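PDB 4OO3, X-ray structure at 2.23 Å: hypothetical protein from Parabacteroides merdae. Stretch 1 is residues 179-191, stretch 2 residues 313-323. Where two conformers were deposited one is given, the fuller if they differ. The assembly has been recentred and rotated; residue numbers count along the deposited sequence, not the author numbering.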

# COMPACT_ATOMS: atom_id res chain seq x y z
N GLU A 179 2.13 11.81 23.61
CA GLU A 179 2.17 10.84 24.70
C GLU A 179 1.05 9.80 24.57
O GLU A 179 1.25 8.63 24.90
CB GLU A 179 2.10 11.55 26.06
CG GLU A 179 3.03 12.75 26.22
CD GLU A 179 2.36 14.08 25.89
OE1 GLU A 179 1.41 14.48 26.61
OE2 GLU A 179 2.77 14.74 24.91
N GLU A 180 -0.11 10.23 24.09
CA GLU A 180 -1.21 9.30 23.80
C GLU A 180 -1.92 9.66 22.48
O GLU A 180 -2.91 10.40 22.48
CB GLU A 180 -2.18 9.22 24.97
CG GLU A 180 -2.87 7.88 25.07
CD GLU A 180 -3.70 7.74 26.33
OE1 GLU A 180 -4.87 8.17 26.32
OE2 GLU A 180 -3.17 7.19 27.32
N PRO A 181 -1.41 9.15 21.36
CA PRO A 181 -1.98 9.44 20.04
C PRO A 181 -3.45 9.03 19.92
O PRO A 181 -3.87 8.06 20.53
CB PRO A 181 -1.13 8.60 19.10
CG PRO A 181 0.17 8.44 19.80
CD PRO A 181 -0.17 8.35 21.25
N ALA A 182 -4.20 9.80 19.13
CA ALA A 182 -5.62 9.53 18.90
C ALA A 182 -5.83 8.50 17.79
O ALA A 182 -6.90 7.91 17.68
CB ALA A 182 -6.35 10.83 18.56
N ILE A 183 -4.81 8.32 16.95
CA ILE A 183 -4.86 7.33 15.89
C ILE A 183 -3.57 6.52 15.99
O ILE A 183 -2.49 7.10 16.10
CB ILE A 183 -5.04 7.98 14.50
CG1 ILE A 183 -6.32 8.83 14.47
CG2 ILE A 183 -5.12 6.91 13.42
CD1 ILE A 183 -6.55 9.58 13.18
N VAL A 184 -3.70 5.20 15.99
CA VAL A 184 -2.58 4.28 16.17
C VAL A 184 -2.75 3.09 15.23
O VAL A 184 -3.79 2.45 15.27
CB VAL A 184 -2.51 3.77 17.62
CG1 VAL A 184 -1.38 2.77 17.79
CG2 VAL A 184 -2.32 4.93 18.60
N LYS A 185 -1.74 2.80 14.39
CA LYS A 185 -1.74 1.63 13.49
C LYS A 185 -0.40 0.89 13.53
O LYS A 185 0.65 1.46 13.24
CB LYS A 185 -2.04 2.03 12.05
CG LYS A 185 -3.42 2.63 11.90
CD LYS A 185 -3.75 2.98 10.46
CE LYS A 185 -5.08 3.72 10.40
NZ LYS A 185 -6.23 2.85 10.77
N GLU A 186 -0.45 -0.39 13.89
CA GLU A 186 0.76 -1.18 14.08
C GLU A 186 0.62 -2.49 13.32
O GLU A 186 -0.34 -3.22 13.52
CB GLU A 186 0.98 -1.44 15.57
CG GLU A 186 1.25 -0.17 16.38
CD GLU A 186 1.24 -0.40 17.88
OE1 GLU A 186 0.29 -1.04 18.39
OE2 GLU A 186 2.18 0.08 18.55
N SER A 187 1.59 -2.77 12.45
CA SER A 187 1.58 -3.99 11.65
C SER A 187 2.85 -4.79 11.89
O SER A 187 3.92 -4.21 12.05
CB SER A 187 1.47 -3.66 10.16
OG SER A 187 0.38 -2.80 9.92
N VAL A 188 2.70 -6.11 11.91
CA VAL A 188 3.84 -7.03 11.91
C VAL A 188 3.70 -7.91 10.67
O VAL A 188 2.75 -8.69 10.56
CB VAL A 188 3.86 -7.90 13.17
CG1 VAL A 188 5.09 -8.79 13.19
CG2 VAL A 188 3.79 -7.04 14.42
N HIS A 189 4.65 -7.76 9.74
CA HIS A 189 4.70 -8.55 8.51
C HIS A 189 5.87 -9.50 8.55
O HIS A 189 6.72 -9.40 9.42
CB HIS A 189 4.82 -7.62 7.30
CG HIS A 189 3.62 -6.77 7.08
ND1 HIS A 189 2.45 -7.26 6.55
CD2 HIS A 189 3.39 -5.46 7.35
CE1 HIS A 189 1.55 -6.29 6.48
NE2 HIS A 189 2.10 -5.19 6.96
N HIS A 190 5.91 -10.43 7.60
CA HIS A 190 6.94 -11.47 7.59
C HIS A 190 7.58 -11.65 6.22
O HIS A 190 6.91 -11.64 5.20
CB HIS A 190 6.36 -12.78 8.12
CG HIS A 190 5.92 -12.69 9.55
ND1 HIS A 190 4.67 -12.25 9.92
CD2 HIS A 190 6.60 -12.92 10.70
CE1 HIS A 190 4.58 -12.24 11.24
NE2 HIS A 190 5.74 -12.64 11.74
N LEU A 191 8.91 -11.81 6.21
CA LEU A 191 9.69 -11.83 4.97
C LEU A 191 9.49 -13.14 4.23
O LEU A 191 9.36 -13.15 3.00
CB LEU A 191 11.17 -11.61 5.25
CG LEU A 191 11.55 -10.28 5.92
CD1 LEU A 191 12.87 -10.41 6.67
CD2 LEU A 191 11.61 -9.16 4.90
N GLY A 313 0.47 -19.21 13.13
CA GLY A 313 0.78 -17.80 13.35
C GLY A 313 0.42 -17.03 12.10
O GLY A 313 -0.30 -17.53 11.24
N GLY A 314 0.94 -15.81 11.99
CA GLY A 314 0.68 -15.00 10.81
C GLY A 314 0.94 -13.52 11.01
O GLY A 314 1.41 -13.09 12.06
N ASP A 315 0.63 -12.74 9.97
CA ASP A 315 0.77 -11.29 10.02
C ASP A 315 -0.28 -10.71 10.95
O ASP A 315 -1.45 -11.10 10.89
CB ASP A 315 0.60 -10.70 8.63
CG ASP A 315 1.70 -11.13 7.67
OD1 ASP A 315 2.68 -11.76 8.11
OD2 ASP A 315 1.58 -10.84 6.48
N THR A 316 0.13 -9.80 11.83
CA THR A 316 -0.78 -9.18 12.79
C THR A 316 -1.00 -7.70 12.49
O THR A 316 -0.19 -7.05 11.82
CB THR A 316 -0.27 -9.36 14.24
OG1 THR A 316 0.96 -8.64 14.43
CG2 THR A 316 -0.04 -10.83 14.55
N HIS A 317 -2.12 -7.18 13.00
CA HIS A 317 -2.42 -5.75 12.91
C HIS A 317 -3.36 -5.32 14.03
O HIS A 317 -4.33 -6.01 14.34
CB HIS A 317 -3.05 -5.39 11.55
CG HIS A 317 -3.29 -3.92 11.37
ND1 HIS A 317 -2.31 -3.06 10.93
CD2 HIS A 317 -4.39 -3.17 11.59
CE1 HIS A 317 -2.79 -1.83 10.88
NE2 HIS A 317 -4.05 -1.87 11.27
N PHE A 318 -3.03 -4.18 14.64
CA PHE A 318 -3.86 -3.56 15.67
C PHE A 318 -3.93 -2.08 15.39
O PHE A 318 -2.92 -1.46 15.07
CB PHE A 318 -3.28 -3.77 17.07
CG PHE A 318 -3.87 -2.86 18.13
CD1 PHE A 318 -5.10 -3.14 18.71
CD2 PHE A 318 -3.19 -1.72 18.55
CE1 PHE A 318 -5.64 -2.31 19.67
CE2 PHE A 318 -3.73 -0.89 19.51
CZ PHE A 318 -4.95 -1.19 20.08
N SER A 319 -5.13 -1.51 15.52
CA SER A 319 -5.31 -0.08 15.34
C SER A 319 -6.43 0.47 16.20
O SER A 319 -7.38 -0.24 16.56
CB SER A 319 -5.58 0.25 13.87
OG SER A 319 -6.83 -0.26 13.45
N VAL A 320 -6.31 1.75 16.53
CA VAL A 320 -7.33 2.48 17.26
C VAL A 320 -7.51 3.84 16.61
O VAL A 320 -6.53 4.47 16.21
CB VAL A 320 -6.94 2.73 18.72
CG1 VAL A 320 -8.15 3.16 19.54
CG2 VAL A 320 -6.31 1.48 19.33
N MSE A 321 -8.75 4.30 16.51
CA MSE A 321 -9.02 5.70 16.20
C MSE A 321 -10.02 6.16 17.22
O MSE A 321 -11.10 5.59 17.35
CB MSE A 321 -9.39 5.96 14.74
CG MSE A 321 -10.49 5.09 14.15
SE MSE A 321 -10.69 5.57 12.23
CE MSE A 321 -11.48 7.36 12.45
N LYS A 322 -9.64 7.19 17.96
CA LYS A 322 -10.35 7.59 19.16
C LYS A 322 -11.27 8.76 18.88
O LYS A 322 -10.83 9.82 18.46
CB LYS A 322 -9.35 7.94 20.28
CG LYS A 322 -8.47 6.77 20.67
CD LYS A 322 -7.91 6.90 22.08
CE LYS A 322 -6.92 8.03 22.16
NZ LYS A 322 -5.90 7.83 23.23
N GLY A 323 -12.57 8.53 19.08
CA GLY A 323 -13.58 9.58 18.94
C GLY A 323 -14.08 9.97 20.31
O GLY A 323 -13.90 9.23 21.28
O HOH W 1 -6.78 3.52 13.37
O HOH W 2 3.95 -10.45 5.69

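Antiparallel β-strands are joined by backbone hydrogen bonds, and side chains add contacts on the faces and at the ends of the ladder, a principle well illustrated by residues 179-191 and 313-323 of this Parabacteroides merdae protein. The shortest direct polar contact lies just past the Val188-Thr316 end of the ladder: His190 ND1 donates to Asp315 OD1 at 2.7 Å in a nearly linear bond, the carboxylate oxygen lying at the ring edge, where the nitrogen's hydrogen points. The other carboxylate oxygen takes a bond from water 2 (Asp315 OD2 to water O, 2.5 Å), and that water in turn accepts from the backbone (His190 N to water O, 2.7 Å), so one aspartate engages both the ring and the main chain of His190.

The ladder itself alternates in the classic antiparallel way. Val184 and Val320 exchange two bonds, each 2.9 Å from N to O. Glu186 N reaches Phe318 O at 2.9 Å, and Phe318 N returns to Glu186 O at 3.1 Å; Val188 and Thr316 repeat the pattern. Lys322 N extends it to Ala182 O at 2.8 Å. Between these rungs lie the non-hydrogen-bonded pairs, whose CA atoms approach more closely and direct CA-H groups at carbonyls, as in Ile183 CA to Val320 O, 3.3 Å. Beyond the ladder, Lys322 NZ forms a salt bridge with Glu180 OE1 at 3.3 Å, though its hydrogen bond is weak.

Side chains of paired residues share a face. On one, Ser187 OG and His317 ND1 hydrogen-bond at 2.9 Å, the aliphatic Lys185 CG packs on Ser319 CB at 3.8 Å, and Ile183 CG1 meets CB of selenomethionine Met321 at 4.2 Å. On the other, Glu186 OE1 approaches the ring edge of Phe318 at CD2, 3.5 Å away, where aromatic hydrogens carry partial positive charge.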